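Local coordinates for protein tRNA modification GTPase MnmE (Chlorobium tepidum, PDB 3GEE) that is a GTPase probably involved in adding a carboxymethylaminomethyl group to the wobble uridine of certain tRNAs, at residues L169-S183 with L206-L220. Residues are numbered along the deposited sequence; the frame is centred on the assembly and turned at random.
Sequences LSVRLGGLREQLIRS and LTMQIETLRSEVNRL
Leu176 drops as a knob into a hole formed by Leu213, Glu216, Val217 and Leu220. Its two methyls divide the work: CD1 meets Leu220 CD1 tip to tip at 3.9 Å and also touches Val217, while CD2 lies 3.7 Å from Glu216 CB and packs against Leu213 CD2. Leu213 is itself forked, with CG turned anti to the backbone N (chi1 -154°): its CD1 reaches Leu180 CG at 4.0 Å, and its CD2 lies against the side chain of Gln179. One turn before Leu176, Arg172 bends at chi2 and chi3, and its side chain crosses that of Glu216 at about a right angle. Glu216 OE2 sits at the guanidinium edge, 2.8 Å from Arg172 NH2 and 3.0 Å from Arg172 NH1, a salt bridge whose two hydrogen bonds are both weak; the guanidinium and carboxylate planes are 56° apart. Leu220 CD2 lies over one face of this guanidinium. With an alanine at Arg172, the Glu216 carboxylate is likely to lose its mate across the contact, and Leu220 CD2 the flat group it lies against. Near Ser183, Leu206 CD1 packs on Ser183 CB at 3.9 Å. Leu213 also touches Leu425 of helix 412-432, and Leu169 touches Leu141 of helix 140-151. The helical segment 169-183 runs nearly antiparallel to 206-220, with one leucine knob in its hole and a salt bridge beside it, as in an antiparallel helical bundle, here within the MnmE helical domain.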
ATOM      1  N   LEU A 169       7.568  25.410 -14.834  1.00 88.22           N
ATOM      2  CA  LEU A 169       6.940  25.667 -16.128  1.00 87.14           C
ATOM      3  C   LEU A 169       5.961  26.825 -15.996  1.00 86.39           C
ATOM      4  O   LEU A 169       5.940  27.738 -16.832  1.00 86.26           O
ATOM      5  CB  LEU A 169       6.202  24.424 -16.634  1.00 87.19           C
ATOM      6  CG  LEU A 169       6.425  23.940 -18.074  1.00 87.26           C
ATOM      7  CD1 LEU A 169       5.173  23.232 -18.575  1.00 87.87           C
ATOM      8  CD2 LEU A 169       6.842  25.049 -19.050  1.00 87.17           C
ATOM      9  N   SER A 170       5.169  26.778 -14.925  1.00 85.60           N
ATOM     10  CA  SER A 170       4.147  27.784 -14.643  1.00 85.10           C
ATOM     11  C   SER A 170       4.746  29.181 -14.537  1.00 85.33           C
ATOM     12  O   SER A 170       4.169  30.143 -15.050  1.00 85.33           O
ATOM     13  CB  SER A 170       3.394  27.430 -13.362  1.00 84.81           C
ATOM     14  OG  SER A 170       3.059  26.052 -13.337  1.00 83.62           O
ATOM     15  N   VAL A 171       5.903  29.280 -13.879  1.00 85.80           N
ATOM     16  CA  VAL A 171       6.670  30.525 -13.832  1.00 86.61           C
ATOM     17  C   VAL A 171       6.982  31.005 -15.259  1.00 87.48           C
ATOM     18  O   VAL A 171       6.658  32.140 -15.617  1.00 87.49           O
ATOM     19  CB  VAL A 171       7.975  30.374 -12.998  1.00 86.42           C
ATOM     20  CG1 VAL A 171       8.736  31.690 -12.933  1.00 86.29           C
ATOM     21  CG2 VAL A 171       7.658  29.885 -11.595  1.00 86.41           C
ATOM     22  N   ARG A 172       7.576  30.127 -16.070  1.00 88.71           N
ATOM     23  CA  ARG A 172       7.922  30.457 -17.461  1.00 90.05           C
ATOM     24  C   ARG A 172       6.696  30.849 -18.285  1.00 90.82           C
ATOM     25  O   ARG A 172       6.749  31.809 -19.060  1.00 90.96           O
ATOM     26  CB  ARG A 172       8.674  29.303 -18.142  1.00 90.08           C
ATOM     27  CG  ARG A 172      10.099  29.066 -17.628  1.00 90.99           C
ATOM     28  CD  ARG A 172      11.143  29.924 -18.344  1.00 92.01           C
ATOM     29  NE  ARG A 172      11.560  29.350 -19.625  1.00 93.00           N
ATOM     30  CZ  ARG A 172      11.132  29.764 -20.818  1.00 93.91           C
ATOM     31  NH1 ARG A 172      11.577  29.181 -21.927  1.00 93.94           N
ATOM     32  NH2 ARG A 172      10.264  30.765 -20.909  1.00 94.46           N
ATOM     33  N   LEU A 173       5.599  30.115 -18.105  1.00 91.88           N
ATOM     34  CA  LEU A 173       4.355  30.385 -18.833  1.00 93.01           C
ATOM     35  C   LEU A 173       3.668  31.656 -18.343  1.00 93.93           C
ATOM     36  O   LEU A 173       3.034  32.369 -19.132  1.00 94.03           O
ATOM     37  CB  LEU A 173       3.410  29.191 -18.749  1.00 92.94           C
ATOM     38  CG  LEU A 173       3.796  28.023 -19.659  1.00 93.04           C
ATOM     39  CD1 LEU A 173       3.601  26.716 -18.932  1.00 93.18           C
ATOM     40  CD2 LEU A 173       3.027  28.048 -20.976  1.00 92.87           C
ATOM     41  N   GLY A 174       3.802  31.931 -17.044  1.00 94.98           N
ATOM     42  CA  GLY A 174       3.365  33.198 -16.458  1.00 96.21           C
ATOM     43  C   GLY A 174       4.158  34.361 -17.032  1.00 97.22           C
ATOM     44  O   GLY A 174       3.624  35.453 -17.223  1.00 97.27           O
ATOM     45  N   GLY A 175       5.436  34.110 -17.322  1.00 98.19           N
ATOM     46  CA  GLY A 175       6.314  35.092 -17.961  1.00 99.50           C
ATOM     47  C   GLY A 175       6.016  35.307 -19.435  1.00100.48           C
ATOM     48  O   GLY A 175       6.641  36.150 -20.082  1.00100.48           O
ATOM     49  N   LEU A 176       5.070  34.533 -19.966  1.00101.51           N
ATOM     50  CA  LEU A 176       4.589  34.703 -21.338  1.00102.64           C
ATOM     51  C   LEU A 176       3.222  35.379 -21.335  1.00103.43           C
ATOM     52  O   LEU A 176       2.916  36.181 -22.221  1.00103.45           O
ATOM     53  CB  LEU A 176       4.514  33.358 -22.069  1.00102.62           C
ATOM     54  CG  LEU A 176       5.801  32.543 -22.240  1.00102.72           C
ATOM     55  CD1 LEU A 176       5.477  31.173 -22.817  1.00102.89           C
ATOM     56  CD2 LEU A 176       6.830  33.266 -23.108  1.00102.57           C
ATOM     57  N   ARG A 177       2.409  35.043 -20.333  1.00104.52           N
ATOM     58  CA  ARG A 177       1.150  35.738 -20.074  1.00105.78           C
ATOM     59  C   ARG A 177       1.404  37.230 -19.847  1.00106.45           C
ATOM     60  O   ARG A 177       0.512  38.059 -20.043  1.00106.52           O
ATOM     61  CB  ARG A 177       0.447  35.129 -18.859  1.00105.66           C
ATOM     62  CG  ARG A 177      -0.267  33.808 -19.143  1.00106.16           C
ATOM     63  CD  ARG A 177      -0.747  33.091 -17.862  1.00106.35           C
ATOM     64  NE  ARG A 177      -1.778  33.790 -17.073  1.00107.74           N
ATOM     65  CZ  ARG A 177      -2.783  34.534 -17.553  1.00108.05           C
ATOM     66  NH1 ARG A 177      -2.956  34.713 -18.858  1.00108.22           N
ATOM     67  NH2 ARG A 177      -3.635  35.104 -16.706  1.00108.10           N
ATOM     68  N   GLU A 178       2.635  37.547 -19.444  1.00107.41           N
ATOM     69  CA  GLU A 178       3.099  38.912 -19.214  1.00108.33           C
ATOM     70  C   GLU A 178       2.843  39.808 -20.429  1.00108.96           C
ATOM     71  O   GLU A 178       2.048  40.747 -20.356  1.00109.04           O
ATOM     72  CB  GLU A 178       4.593  38.898 -18.876  1.00108.32           C
ATOM     73  CG  GLU A 178       5.031  39.956 -17.874  1.00108.76           C
ATOM     74  CD  GLU A 178       4.838  39.525 -16.423  1.00109.33           C
ATOM     75  OE1 GLU A 178       4.905  40.399 -15.533  1.00109.89           O
ATOM     76  OE2 GLU A 178       4.627  38.318 -16.165  1.00109.11           O
ATOM     77  N   GLN A 179       3.511  39.502 -21.543  1.00109.80           N
ATOM     78  CA  GLN A 179       3.375  40.274 -22.780  1.00110.65           C
ATOM     79  C   GLN A 179       1.991  40.107 -23.390  1.00111.22           C
ATOM     80  O   GLN A 179       1.474  41.024 -24.028  1.00111.24           O
ATOM     81  CB  GLN A 179       4.443  39.877 -23.807  1.00110.65           C
ATOM     82  CG  GLN A 179       5.888  40.088 -23.357  1.00110.89           C
ATOM     83  CD  GLN A 179       6.491  38.866 -22.679  1.00111.12           C
ATOM     84  OE1 GLN A 179       5.803  38.114 -21.985  1.00111.29           O
ATOM     85  NE2 GLN A 179       7.789  38.664 -22.881  1.00111.07           N
ATOM     86  N   LEU A 180       1.395  38.933 -23.188  1.00112.02           N
ATOM     87  CA  LEU A 180       0.041  38.655 -23.669  1.00112.81           C
ATOM     88  C   LEU A 180      -1.045  39.359 -22.845  1.00113.32           C
ATOM     89  O   LEU A 180      -2.226  39.292 -23.181  1.00113.46           O
ATOM     90  CB  LEU A 180      -0.216  37.143 -23.756  1.00112.79           C
ATOM     91  CG  LEU A 180       0.460  36.386 -24.909  1.00112.88           C
ATOM     92  CD1 LEU A 180       0.279  34.885 -24.736  1.00112.87           C
ATOM     93  CD2 LEU A 180      -0.050  36.838 -26.279  1.00112.66           C
ATOM     94  N   ILE A 181      -0.638  40.019 -21.762  1.00113.88           N
ATOM     95  CA  ILE A 181      -1.491  40.990 -21.080  1.00114.40           C
ATOM     96  C   ILE A 181      -1.057  42.387 -21.530  1.00114.77           C
ATOM     97  O   ILE A 181      -1.894  43.243 -21.830  1.00114.76           O
ATOM     98  CB  ILE A 181      -1.421  40.849 -19.528  1.00114.39           C
ATOM     99  CG1 ILE A 181      -2.085  39.543 -19.055  1.00114.46           C
ATOM    100  CG2 ILE A 181      -2.034  42.070 -18.825  1.00114.44           C
ATOM    101  CD1 ILE A 181      -3.615  39.518 -19.103  1.00114.54           C
ATOM    102  N   ARG A 182       0.259  42.588 -21.599  1.00115.25           N
ATOM    103  CA  ARG A 182       0.861  43.865 -21.982  1.00115.74           C
ATOM    104  C   ARG A 182       0.470  44.297 -23.395  1.00116.05           C
ATOM    105  O   ARG A 182      -0.138  45.350 -23.577  1.00116.15           O
ATOM    106  CB  ARG A 182       2.386  43.788 -21.855  1.00115.71           C
ATOM    107  CG  ARG A 182       3.133  45.082 -22.176  1.00115.84           C
ATOM    108  CD  ARG A 182       4.645  44.903 -22.072  1.00115.86           C
ATOM    109  NE  ARG A 182       5.094  44.719 -20.689  1.00116.12           N
ATOM    110  CZ  ARG A 182       5.363  43.542 -20.124  1.00115.91           C
ATOM    111  NH1 ARG A 182       5.237  42.414 -20.813  1.00115.79           N
ATOM    112  NH2 ARG A 182       5.761  43.493 -18.859  1.00115.77           N
ATOM    113  N   SER A 183       0.820  43.478 -24.383  1.00116.41           N
ATOM    114  CA  SER A 183       0.590  43.816 -25.786  1.00116.77           C
ATOM    115  C   SER A 183      -0.866  43.628 -26.218  1.00117.02           C
ATOM    116  O   SER A 183      -1.308  44.236 -27.195  1.00117.09           O
ATOM    117  CB  SER A 183       1.528  43.012 -26.690  1.00116.75           C
ATOM    118  OG  SER A 183       2.884  43.269 -26.366  1.00116.80           O
ATOM    119  N   LEU A 206       5.803  46.614 -31.107  1.00121.03           N
ATOM    120  CA  LEU A 206       4.823  45.531 -30.979  1.00120.94           C
ATOM    121  C   LEU A 206       5.259  44.271 -31.727  1.00120.88           C
ATOM    122  O   LEU A 206       5.072  43.158 -31.233  1.00120.85           O
ATOM    123  CB  LEU A 206       3.443  45.990 -31.466  1.00120.92           C
ATOM    124  CG  LEU A 206       2.238  45.073 -31.219  1.00120.83           C
ATOM    125  CD1 LEU A 206       1.671  45.260 -29.814  1.00120.67           C
ATOM    126  CD2 LEU A 206       1.166  45.326 -32.263  1.00120.64           C
ATOM    127  N   THR A 207       5.836  44.457 -32.916  1.00120.80           N
ATOM    128  CA  THR A 207       6.379  43.350 -33.709  1.00120.73           C
ATOM    129  C   THR A 207       7.574  42.716 -32.991  1.00120.70           C
ATOM    130  O   THR A 207       7.722  41.490 -32.985  1.00120.75           O
ATOM    131  CB  THR A 207       6.780  43.806 -35.135  1.00120.71           C
ATOM    132  OG1 THR A 207       5.695  44.523 -35.733  1.00120.72           O
ATOM    133  CG2 THR A 207       7.124  42.611 -36.020  1.00120.63           C
ATOM    134  N   MET A 208       8.408  43.555 -32.377  1.00120.60           N
ATOM    135  CA  MET A 208       9.536  43.085 -31.572  1.00120.48           C
ATOM    136  C   MET A 208       9.103  42.368 -30.292  1.00120.30           C
ATOM    137  O   MET A 208       9.807  41.476 -29.809  1.00120.29           O
ATOM    138  CB  MET A 208      10.495  44.234 -31.250  1.00120.54           C
ATOM    139  CG  MET A 208      11.736  44.275 -32.136  1.00120.74           C
ATOM    140  SD  MET A 208      13.043  43.155 -31.577  1.00121.22           S
ATOM    141  CE  MET A 208      12.558  41.593 -32.313  1.00121.06           C
ATOM    142  N   GLN A 209       7.952  42.765 -29.751  1.00120.09           N
ATOM    143  CA  GLN A 209       7.340  42.072 -28.616  1.00119.86           C
ATOM    144  C   GLN A 209       6.900  40.663 -29.016  1.00119.62           C
ATOM    145  O   GLN A 209       7.131  39.708 -28.277  1.00119.58           O
ATOM    146  CB  GLN A 209       6.148  42.867 -28.069  1.00119.91           C
ATOM    147  CG  GLN A 209       6.516  44.030 -27.148  1.00120.01           C
ATOM    148  CD  GLN A 209       6.678  43.616 -25.692  1.00120.21           C
ATOM    149  OE1 GLN A 209       5.925  42.787 -25.176  1.00120.23           O
ATOM    150  NE2 GLN A 209       7.658  44.208 -25.019  1.00120.26           N
ATOM    151  N   ILE A 210       6.283  40.548 -30.193  1.00119.34           N
ATOM    152  CA  ILE A 210       5.779  39.273 -30.715  1.00119.04           C
ATOM    153  C   ILE A 210       6.910  38.330 -31.143  1.00118.84           C
ATOM    154  O   ILE A 210       6.871  37.137 -30.836  1.00118.78           O
ATOM    155  CB  ILE A 210       4.769  39.488 -31.892  1.00119.04           C
ATOM    156  CG1 ILE A 210       3.544  40.302 -31.439  1.00119.00           C
ATOM    157  CG2 ILE A 210       4.347  38.156 -32.531  1.00119.04           C
ATOM    158  CD1 ILE A 210       2.682  39.653 -30.350  1.00118.99           C
ATOM    159  N   GLU A 211       7.910  38.869 -31.841  1.00118.60           N
ATOM    160  CA  GLU A 211       9.041  38.074 -32.338  1.00118.37           C
ATOM    161  C   GLU A 211       9.839  37.399 -31.223  1.00118.18           C
ATOM    162  O   GLU A 211      10.312  36.273 -31.386  1.00118.14           O
ATOM    163  CB  GLU A 211       9.966  38.922 -33.216  1.00118.36           C
ATOM    164  CG  GLU A 211       9.468  39.104 -34.646  1.00118.42           C
ATOM    165  CD  GLU A 211      10.446  39.860 -35.531  1.00118.42           C
ATOM    166  OE1 GLU A 211      10.005  40.784 -36.248  1.00118.39           O
ATOM    167  OE2 GLU A 211      11.653  39.533 -35.512  1.00118.50           O
ATOM    168  N   THR A 212       9.984  38.094 -30.097  1.00117.94           N
ATOM    169  CA  THR A 212      10.661  37.542 -28.924  1.00117.69           C
ATOM    170  C   THR A 212       9.699  36.656 -28.127  1.00117.50           C
ATOM    171  O   THR A 212      10.126  35.752 -27.402  1.00117.46           O
ATOM    172  CB  THR A 212      11.237  38.661 -28.021  1.00117.70           C
ATOM    173  OG1 THR A 212      11.738  39.729 -28.835  1.00117.67           O
ATOM    174  CG2 THR A 212      12.367  38.126 -27.143  1.00117.65           C
ATOM    175  N   LEU A 213       8.402  36.917 -28.280  1.00117.25           N
ATOM    176  CA  LEU A 213       7.352  36.163 -27.593  1.00117.00           C
ATOM    177  C   LEU A 213       7.107  34.811 -28.265  1.00116.82           C
ATOM    178  O   LEU A 213       6.954  33.796 -27.586  1.00116.81           O
ATOM    179  CB  LEU A 213       6.058  36.990 -27.544  1.00116.99           C
ATOM    180  CG  LEU A 213       4.977  36.823 -26.463  1.00116.91           C
ATOM    181  CD1 LEU A 213       3.896  35.843 -26.889  1.00116.83           C
ATOM    182  CD2 LEU A 213       5.543  36.455 -25.093  1.00116.93           C
ATOM    183  N   ARG A 214       7.085  34.806 -29.598  1.00116.59           N
ATOM    184  CA  ARG A 214       6.839  33.591 -30.373  1.00116.36           C
ATOM    185  C   ARG A 214       8.032  32.636 -30.330  1.00116.12           C
ATOM    186  O   ARG A 214       7.856  31.416 -30.306  1.00116.13           O
ATOM    187  CB  ARG A 214       6.476  33.935 -31.822  1.00116.40           C
ATOM    188  CG  ARG A 214       5.468  32.982 -32.457  1.00116.55           C
ATOM    189  CD  ARG A 214       6.114  31.925 -33.336  1.00116.74           C
ATOM    190  NE  ARG A 214       6.332  32.412 -34.697  1.00116.85           N
ATOM    191  CZ  ARG A 214       6.614  31.639 -35.745  1.00116.92           C
ATOM    192  NH1 ARG A 214       6.793  32.187 -36.940  1.00116.93           N
ATOM    193  NH2 ARG A 214       6.714  30.322 -35.604  1.00116.81           N
ATOM    194  N   SER A 215       9.240  33.200 -30.315  1.00115.79           N
ATOM    195  CA  SER A 215      10.471  32.414 -30.231  1.00115.49           C
ATOM    196  C   SER A 215      10.634  31.770 -28.856  1.00115.26           C
ATOM    197  O   SER A 215      11.257  30.715 -28.729  1.00115.27           O
ATOM    198  CB  SER A 215      11.689  33.278 -30.557  1.00115.53           C
ATOM    199  OG  SER A 215      11.792  34.374 -29.665  1.00115.65           O
ATOM    200  N   GLU A 216      10.074  32.419 -27.836  1.00114.94           N
ATOM    201  CA  GLU A 216      10.030  31.871 -26.481  1.00114.62           C
ATOM    202  C   GLU A 216       9.091  30.671 -26.391  1.00114.28           C
ATOM    203  O   GLU A 216       9.360  29.718 -25.657  1.00114.24           O
ATOM    204  CB  GLU A 216       9.603  32.950 -25.483  1.00114.72           C
ATOM    205  CG  GLU A 216      10.759  33.692 -24.819  1.00114.98           C
ATOM    206  CD  GLU A 216      11.250  33.024 -23.539  1.00115.32           C
ATOM    207  OE1 GLU A 216      11.828  33.737 -22.689  1.00115.36           O
ATOM    208  OE2 GLU A 216      11.062  31.797 -23.372  1.00115.41           O
ATOM    209  N   VAL A 217       7.989  30.733 -27.137  1.00113.88           N
ATOM    210  CA  VAL A 217       7.043  29.623 -27.247  1.00113.50           C
ATOM    211  C   VAL A 217       7.666  28.477 -28.045  1.00113.30           C
ATOM    212  O   VAL A 217       7.466  27.305 -27.719  1.00113.32           O
ATOM    213  CB  VAL A 217       5.708  30.075 -27.895  1.00113.48           C
ATOM    214  CG1 VAL A 217       4.805  28.883 -28.198  1.00113.36           C
ATOM    215  CG2 VAL A 217       4.987  31.058 -26.990  1.00113.45           C
ATOM    216  N   ASN A 218       8.427  28.827 -29.081  1.00113.01           N
ATOM    217  CA  ASN A 218       9.115  27.834 -29.905  1.00112.74           C
ATOM    218  C   ASN A 218      10.203  27.058 -29.172  1.00112.52           C
ATOM    219  O   ASN A 218      10.412  25.877 -29.450  1.00112.50           O
ATOM    220  CB  ASN A 218       9.657  28.455 -31.197  1.00112.76           C
ATOM    221  CG  ASN A 218       8.710  28.268 -32.373  1.00112.79           C
ATOM    222  OD1 ASN A 218       9.038  27.585 -33.345  1.00112.74           O
ATOM    223  ND2 ASN A 218       7.522  28.861 -32.283  1.00112.79           N
ATOM    224  N   ARG A 219      10.888  27.712 -28.236  1.00112.23           N
ATOM    225  CA  ARG A 219      11.856  27.025 -27.379  1.00111.99           C
ATOM    226  C   ARG A 219      11.162  25.894 -26.614  1.00111.64           C
ATOM    227  O   ARG A 219      11.729  24.812 -26.439  1.00111.60           O
ATOM    228  CB  ARG A 219      12.534  28.004 -26.410  1.00111.98           C
ATOM    229  CG  ARG A 219      13.526  27.340 -25.454  1.00112.24           C
ATOM    230  CD  ARG A 219      14.106  28.305 -24.423  1.00112.34           C
ATOM    231  NE  ARG A 219      15.376  28.890 -24.857  1.00113.06           N
ATOM    232  CZ  ARG A 219      16.316  29.356 -24.035  1.00113.18           C
ATOM    233  NH1 ARG A 219      16.145  29.302 -22.718  1.00113.15           N
ATOM    234  NH2 ARG A 219      17.437  29.868 -24.530  1.00113.24           N
ATOM    235  N   LEU A 220       9.927  26.153 -26.187  1.00111.25           N
ATOM    236  CA  LEU A 220       9.134  25.182 -25.439  1.00110.84           C
ATOM    237  C   LEU A 220       8.610  24.046 -26.318  1.00110.64           C
ATOM    238  O   LEU A 220       8.860  22.879 -26.016  1.00110.59           O
ATOM    239  CB  LEU A 220       7.985  25.867 -24.689  1.00110.81           C
ATOM    240  CG  LEU A 220       8.336  26.926 -23.636  1.00110.59           C
ATOM    241  CD1 LEU A 220       7.072  27.602 -23.138  1.00110.57           C
ATOM    242  CD2 LEU A 220       9.123  26.345 -22.466  1.00110.37           C
TER